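PDB 4ACY: endo-alpha-mannosidase from Bacteroides thetaiotaomicron, which hydrolyses internal alpha-mannosidic linkages as a family GH99 endo-acting glycoside hydrolase, and probably serves in the processing of mannose-rich glycans. Local coordinates for residues A[277-291]-A[321-335]. Sequence-based numbering, arbitrary orientation.
Sequences FIPSVGPGYIDTRIR and YISITSFNEWHEGTQ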
loop_
_atom_site.group_PDB
_atom_site.type_symbol
_atom_site.label_atom_id
_atom_site.label_comp_id
_atom_site.label_asym_id
_atom_site.label_seq_id
_atom_site.Cartn_x
_atom_site.Cartn_y
_atom_site.Cartn_z
ATOM N N PHE A 277 -2.696 -8.062 13.523
ATOM C CA PHE A 277 -3.630 -7.119 12.903
ATOM C C PHE A 277 -2.864 -5.885 12.446
ATOM O O PHE A 277 -2.195 -5.217 13.255
ATOM C CB PHE A 277 -4.713 -6.741 13.916
ATOM C CG PHE A 277 -5.599 -5.587 13.505
ATOM C CD1 PHE A 277 -6.086 -5.453 12.194
ATOM C CD2 PHE A 277 -5.979 -4.643 14.458
ATOM C CE1 PHE A 277 -6.926 -4.391 11.864
ATOM C CE2 PHE A 277 -6.814 -3.594 14.141
ATOM C CZ PHE A 277 -7.297 -3.467 12.840
ATOM N N ILE A 278 -2.970 -5.572 11.154
ATOM C CA ILE A 278 -2.309 -4.377 10.626
ATOM C C ILE A 278 -3.360 -3.481 9.964
ATOM O O ILE A 278 -3.654 -3.649 8.785
ATOM C CB ILE A 278 -1.161 -4.738 9.619
ATOM C CG1 ILE A 278 -0.233 -5.812 10.229
ATOM C CG2 ILE A 278 -0.411 -3.457 9.194
ATOM C CD1 ILE A 278 0.979 -6.111 9.368
ATOM N N PRO A 279 -3.954 -2.540 10.727
ATOM C CA PRO A 279 -4.946 -1.653 10.118
ATOM C C PRO A 279 -4.280 -0.803 9.044
ATOM O O PRO A 279 -3.065 -0.552 9.114
ATOM C CB PRO A 279 -5.396 -0.761 11.276
ATOM C CG PRO A 279 -4.257 -0.832 12.285
ATOM C CD PRO A 279 -3.714 -2.227 12.146
ATOM N N SER A 280 -5.069 -0.388 8.056
ATOM C CA SER A 280 -4.595 0.542 7.045
ATOM C C SER A 280 -5.289 1.887 7.183
ATOM O O SER A 280 -6.521 1.961 7.233
ATOM C CB SER A 280 -4.797 -0.021 5.633
ATOM O OG SER A 280 -4.177 -1.294 5.494
ATOM N N VAL A 281 -4.468 2.930 7.282
ATOM C CA VAL A 281 -4.935 4.310 7.453
ATOM C C VAL A 281 -4.614 5.139 6.232
ATOM O O VAL A 281 -3.523 5.022 5.662
ATOM C CB VAL A 281 -4.251 4.962 8.696
ATOM C CG1 VAL A 281 -4.647 6.435 8.858
ATOM C CG2 VAL A 281 -4.593 4.154 9.950
ATOM N N GLY A 282 -5.559 5.992 5.833
ATOM C CA GLY A 282 -5.344 6.905 4.721
ATOM C C GLY A 282 -5.852 8.318 4.990
ATOM O O GLY A 282 -6.666 8.521 5.895
ATOM N N PRO A 283 -5.404 9.291 4.180
ATOM C CA PRO A 283 -5.723 10.713 4.435
ATOM C C PRO A 283 -7.020 11.184 3.776
ATOM O O PRO A 283 -7.475 12.314 4.021
ATOM C CB PRO A 283 -4.514 11.446 3.844
ATOM C CG PRO A 283 -4.069 10.582 2.731
ATOM C CD PRO A 283 -4.316 9.148 3.196
ATOM N N GLY A 284 -7.600 10.315 2.945
ATOM C CA GLY A 284 -8.818 10.614 2.200
ATOM C C GLY A 284 -8.986 9.581 1.103
ATOM O O GLY A 284 -8.248 8.587 1.051
ATOM N N TYR A 285 -9.957 9.798 0.224
ATOM C CA TYR A 285 -10.151 8.907 -0.927
ATOM C C TYR A 285 -10.896 9.682 -1.998
ATOM O O TYR A 285 -11.904 10.349 -1.709
ATOM C CB TYR A 285 -10.948 7.634 -0.562
ATOM C CG TYR A 285 -10.950 6.645 -1.720
ATOM C CD1 TYR A 285 -11.770 6.846 -2.849
ATOM C CD2 TYR A 285 -10.058 5.572 -1.733
ATOM C CE1 TYR A 285 -11.731 5.962 -3.936
ATOM C CE2 TYR A 285 -9.995 4.688 -2.816
ATOM C CZ TYR A 285 -10.833 4.878 -3.908
ATOM O OH TYR A 285 -10.754 3.992 -4.974
ATOM N N ILE A 286 -10.378 9.628 -3.219
ATOM C CA ILE A 286 -11.138 10.068 -4.387
ATOM C C ILE A 286 -10.536 9.498 -5.666
ATOM O O ILE A 286 -9.330 9.646 -5.937
ATOM C CB ILE A 286 -11.341 11.615 -4.461
ATOM C CG1 ILE A 286 -12.142 11.975 -5.721
ATOM C CG2 ILE A 286 -9.983 12.344 -4.422
ATOM C CD1 ILE A 286 -12.744 13.411 -5.724
ATOM N N ASP A 287 -11.368 8.811 -6.447
ATOM C CA ASP A 287 -10.855 8.189 -7.668
ATOM C C ASP A 287 -11.743 8.479 -8.875
ATOM O O ASP A 287 -11.775 7.699 -9.816
ATOM C CB ASP A 287 -10.680 6.670 -7.482
ATOM C CG ASP A 287 -12.001 5.943 -7.285
ATOM O OD1 ASP A 287 -13.058 6.594 -7.278
ATOM O OD2 ASP A 287 -11.980 4.716 -7.099
ATOM N N THR A 288 -12.441 9.609 -8.851
ATOM C CA THR A 288 -13.427 9.867 -9.898
ATOM C C THR A 288 -12.881 10.210 -11.281
ATOM O O THR A 288 -13.661 10.228 -12.246
ATOM C CB THR A 288 -14.472 10.907 -9.480
ATOM O OG1 THR A 288 -13.806 12.102 -9.055
ATOM C CG2 THR A 288 -15.338 10.377 -8.348
ATOM N N ARG A 289 -11.588 10.510 -11.427
ATOM C CA ARG A 289 -11.028 10.599 -12.773
ATOM C C ARG A 289 -11.001 9.214 -13.441
ATOM O O ARG A 289 -11.436 9.062 -14.601
ATOM C CB ARG A 289 -9.648 11.267 -12.765
ATOM C CG ARG A 289 -9.704 12.753 -12.398
ATOM C CD ARG A 289 -9.825 13.615 -13.646
ATOM N NE ARG A 289 -8.518 14.055 -14.111
ATOM C CZ ARG A 289 -8.277 14.588 -15.303
ATOM N NH1 ARG A 289 -9.263 14.759 -16.180
ATOM N NH2 ARG A 289 -7.043 14.949 -15.618
ATOM N N ILE A 290 -10.500 8.207 -12.719
ATOM C CA ILE A 290 -10.417 6.854 -13.276
ATOM C C ILE A 290 -11.710 6.055 -13.107
ATOM O O ILE A 290 -11.922 5.100 -13.855
ATOM C CB ILE A 290 -9.189 6.043 -12.759
ATOM C CG1 ILE A 290 -9.255 5.780 -11.247
ATOM C CG2 ILE A 290 -7.876 6.739 -13.131
ATOM C CD1 ILE A 290 -8.688 4.395 -10.877
ATOM N N ARG A 291 -12.555 6.445 -12.146
ATOM C CA ARG A 291 -13.851 5.777 -11.884
ATOM C C ARG A 291 -14.973 6.801 -11.644
ATOM O O ARG A 291 -15.395 7.024 -10.506
ATOM C CB ARG A 291 -13.746 4.803 -10.689
ATOM C CG ARG A 291 -12.681 3.731 -10.840
ATOM C CD ARG A 291 -12.616 2.835 -9.613
ATOM N NE ARG A 291 -11.595 1.799 -9.747
ATOM C CZ ARG A 291 -10.558 1.644 -8.926
ATOM N NH1 ARG A 291 -10.385 2.471 -7.888
ATOM N NH2 ARG A 291 -9.700 0.650 -9.133
ATOM N N TYR A 321 1.370 -2.771 14.471
ATOM C CA TYR A 321 1.878 -2.290 13.180
ATOM C C TYR A 321 0.775 -1.486 12.557
ATOM O O TYR A 321 -0.394 -1.833 12.710
ATOM C CB TYR A 321 2.169 -3.461 12.228
ATOM C CG TYR A 321 3.294 -4.361 12.654
ATOM C CD1 TYR A 321 3.082 -5.363 13.599
ATOM C CD2 TYR A 321 4.563 -4.230 12.092
ATOM C CE1 TYR A 321 4.110 -6.204 13.997
ATOM C CE2 TYR A 321 5.609 -5.064 12.488
ATOM C CZ TYR A 321 5.365 -6.045 13.432
ATOM O OH TYR A 321 6.389 -6.862 13.825
ATOM N N ILE A 322 1.137 -0.421 11.859
ATOM C CA ILE A 322 0.156 0.378 11.122
ATOM C C ILE A 322 0.630 0.516 9.696
ATOM O O ILE A 322 1.813 0.761 9.447
ATOM C CB ILE A 322 -0.100 1.752 11.809
ATOM C CG1 ILE A 322 -0.812 1.529 13.152
ATOM C CG2 ILE A 322 -0.942 2.698 10.889
ATOM C CD1 ILE A 322 -1.023 2.818 13.959
ATOM N N SER A 323 -0.293 0.340 8.751
ATOM C CA SER A 323 0.016 0.555 7.356
ATOM C C SER A 323 -0.697 1.797 6.854
ATOM O O SER A 323 -1.775 2.164 7.340
ATOM C CB SER A 323 -0.316 -0.680 6.499
ATOM O OG SER A 323 -1.694 -1.051 6.614
ATOM N N ILE A 324 -0.070 2.456 5.890
ATOM C CA ILE A 324 -0.580 3.699 5.344
ATOM C C ILE A 324 -0.962 3.513 3.873
ATOM O O ILE A 324 -0.121 3.220 3.014
ATOM C CB ILE A 324 0.439 4.858 5.504
ATOM C CG1 ILE A 324 0.705 5.110 7.001
ATOM C CG2 ILE A 324 -0.094 6.136 4.836
ATOM C CD1 ILE A 324 1.810 6.111 7.249
ATOM N N THR A 325 -2.254 3.694 3.615
ATOM C CA THR A 325 -2.789 3.665 2.266
ATOM C C THR A 325 -3.067 5.125 1.886
ATOM O O THR A 325 -4.110 5.650 2.256
ATOM C CB THR A 325 -4.096 2.842 2.220
ATOM O OG1 THR A 325 -3.822 1.494 2.646
ATOM C CG2 THR A 325 -4.667 2.831 0.775
ATOM N N SER A 326 -2.152 5.800 1.181
ATOM C CA SER A 326 -0.958 5.219 0.568
ATOM C C SER A 326 0.159 6.249 0.556
ATOM O O SER A 326 -0.089 7.427 0.776
ATOM C CB SER A 326 -1.269 4.856 -0.891
ATOM O OG SER A 326 -1.705 6.007 -1.610
ATOM N N PHE A 327 1.390 5.827 0.267
ATOM C CA PHE A 327 2.349 6.833 -0.144
ATOM C C PHE A 327 1.898 7.490 -1.462
ATOM O O PHE A 327 1.828 8.711 -1.562
ATOM C CB PHE A 327 3.764 6.280 -0.301
ATOM C CG PHE A 327 4.757 7.350 -0.701
ATOM C CD1 PHE A 327 5.077 8.367 0.194
ATOM C CD2 PHE A 327 5.303 7.381 -1.979
ATOM C CE1 PHE A 327 5.944 9.387 -0.163
ATOM C CE2 PHE A 327 6.176 8.395 -2.341
ATOM C CZ PHE A 327 6.502 9.391 -1.425
ATOM N N ASN A 328 1.600 6.692 -2.483
ATOM C CA ASN A 328 1.450 7.278 -3.810
ATOM C C ASN A 328 0.540 6.505 -4.753
ATOM O O ASN A 328 0.897 6.265 -5.914
ATOM C CB ASN A 328 2.821 7.520 -4.477
ATOM C CG ASN A 328 3.597 6.231 -4.743
ATOM O OD1 ASN A 328 3.370 5.199 -4.095
ATOM N ND2 ASN A 328 4.533 6.293 -5.703
ATOM N N GLU A 329 -0.635 6.136 -4.251
ATOM C CA GLU A 329 -1.675 5.596 -5.134
ATOM C C GLU A 329 -2.480 6.803 -5.604
ATOM O O GLU A 329 -3.552 7.115 -5.066
ATOM C CB GLU A 329 -2.555 4.588 -4.387
ATOM C CG GLU A 329 -2.945 3.327 -5.215
ATOM C CD GLU A 329 -3.745 3.618 -6.493
ATOM O OE1 GLU A 329 -3.790 4.777 -6.948
ATOM O OE2 GLU A 329 -4.322 2.652 -7.069
ATOM N N TRP A 330 -1.916 7.503 -6.588
ATOM C CA TRP A 330 -2.478 8.746 -7.089
ATOM C C TRP A 330 -3.855 8.539 -7.696
ATOM O O TRP A 330 -4.729 9.408 -7.552
ATOM C CB TRP A 330 -1.511 9.423 -8.085
ATOM C CG TRP A 330 -0.343 10.047 -7.373
ATOM C CD1 TRP A 330 0.859 9.463 -7.104
ATOM C CD2 TRP A 330 -0.289 11.367 -6.791
ATOM N NE1 TRP A 330 1.669 10.336 -6.415
ATOM C CE2 TRP A 330 0.984 11.504 -6.197
ATOM C CE3 TRP A 330 -1.196 12.439 -6.713
ATOM C CZ2 TRP A 330 1.389 12.684 -5.544
ATOM C CZ3 TRP A 330 -0.792 13.609 -6.063
ATOM C CH2 TRP A 330 0.491 13.712 -5.486
ATOM N N HIS A 331 -4.076 7.389 -8.337
ATOM C CA HIS A 331 -5.366 7.178 -9.014
ATOM C C HIS A 331 -6.502 7.212 -8.026
ATOM O O HIS A 331 -7.621 7.564 -8.390
ATOM C CB HIS A 331 -5.436 5.839 -9.753
ATOM C CG HIS A 331 -4.268 5.563 -10.638
ATOM N ND1 HIS A 331 -3.906 6.387 -11.684
ATOM C CD2 HIS A 331 -3.403 4.527 -10.653
ATOM C CE1 HIS A 331 -2.842 5.881 -12.287
ATOM N NE2 HIS A 331 -2.525 4.745 -11.687
ATOM N N GLU A 332 -6.221 6.842 -6.776
ATOM C CA GLU A 332 -7.276 6.700 -5.781
ATOM C C GLU A 332 -7.312 7.832 -4.761
ATOM O O GLU A 332 -8.126 7.821 -3.842
ATOM C CB GLU A 332 -7.169 5.341 -5.084
ATOM C CG GLU A 332 -7.449 4.212 -6.073
ATOM C CD GLU A 332 -7.540 2.853 -5.437
ATOM O OE1 GLU A 332 -6.973 2.644 -4.335
ATOM O OE2 GLU A 332 -8.139 1.955 -6.087
ATOM N N GLY A 333 -6.450 8.823 -4.960
ATOM C CA GLY A 333 -6.504 10.037 -4.138
ATOM C C GLY A 333 -6.181 9.756 -2.686
ATOM O O GLY A 333 -6.640 10.465 -1.785
ATOM N N THR A 334 -5.416 8.697 -2.450
ATOM C CA THR A 334 -5.073 8.323 -1.082
ATOM C C THR A 334 -3.648 8.712 -0.706
ATOM O O THR A 334 -3.223 8.406 0.397
ATOM C CB THR A 334 -5.250 6.803 -0.847
ATOM O OG1 THR A 334 -4.428 6.084 -1.769
ATOM C CG2 THR A 334 -6.715 6.398 -1.031
ATOM N N GLN A 335 -2.932 9.394 -1.608
ATOM C CA GLN A 335 -1.492 9.640 -1.447
ATOM C C GLN A 335 -1.176 10.602 -0.298
ATOM O O GLN A 335 -1.914 11.563 -0.074
ATOM C CB GLN A 335 -0.860 10.119 -2.768
ATOM C CG GLN A 335 -1.126 11.577 -3.169
ATOM C CD GLN A 335 -2.599 11.913 -3.475
ATOM O OE1 GLN A 335 -3.378 11.071 -3.954
ATOM N NE2 GLN A 335 -2.972 13.148 -3.215
HETATM O O HOH W 1 -7.279 10.600 -7.529
HETATM O O HOH W 2 -8.683 9.311 -10.273
HETATM O O HOH W 3 -7.353 0.061 -7.718
#
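S280 and V281 run parallel to S323 and I324, V281 N donating to S323 O (2.8 Å, 169° at the hydrogen) and V281 O accepting from T325 N. One register step earlier, P279 O takes two bonds from S323: the backbone N, almost in line with the carbonyl, and the hydroxyl OG at 2.9 Å, well above the carbonyl plane. With chi1 at 58°, S323 OG lies between its own N and carbonyl carbon, where it also accepts from S280 OG (2.7 Å). On the other face of the sheet, under helix 305-316, V281 CG2 meets I322 CG2. These are the seventh and eighth strands of a closed (beta/alpha)8 barrel, the TIM-barrel plan of the GH99 family, and the contact continues into the loops beyond. There I286 N bonds E332 O, which sits over the centre of the Y285 ring, 3.5 Å above its plane. Y285 OH donates to D287 OD2 (2.6 Å). In a salt-bridge network with D287 and E332, R291 NH1 reaches that oxygen from the opposite face of the carboxylate and also E332 OE2 (2.9 Å), both in the guanidinium plane. A leucine in place of Y285 would probably cost D287 OD2 one of its donors and take the flat ring face from under E332 O. I290 CD1 covers one guanidinium face and touches H331 CB, while water 3 bridges R291 NH2 and E332 OE2.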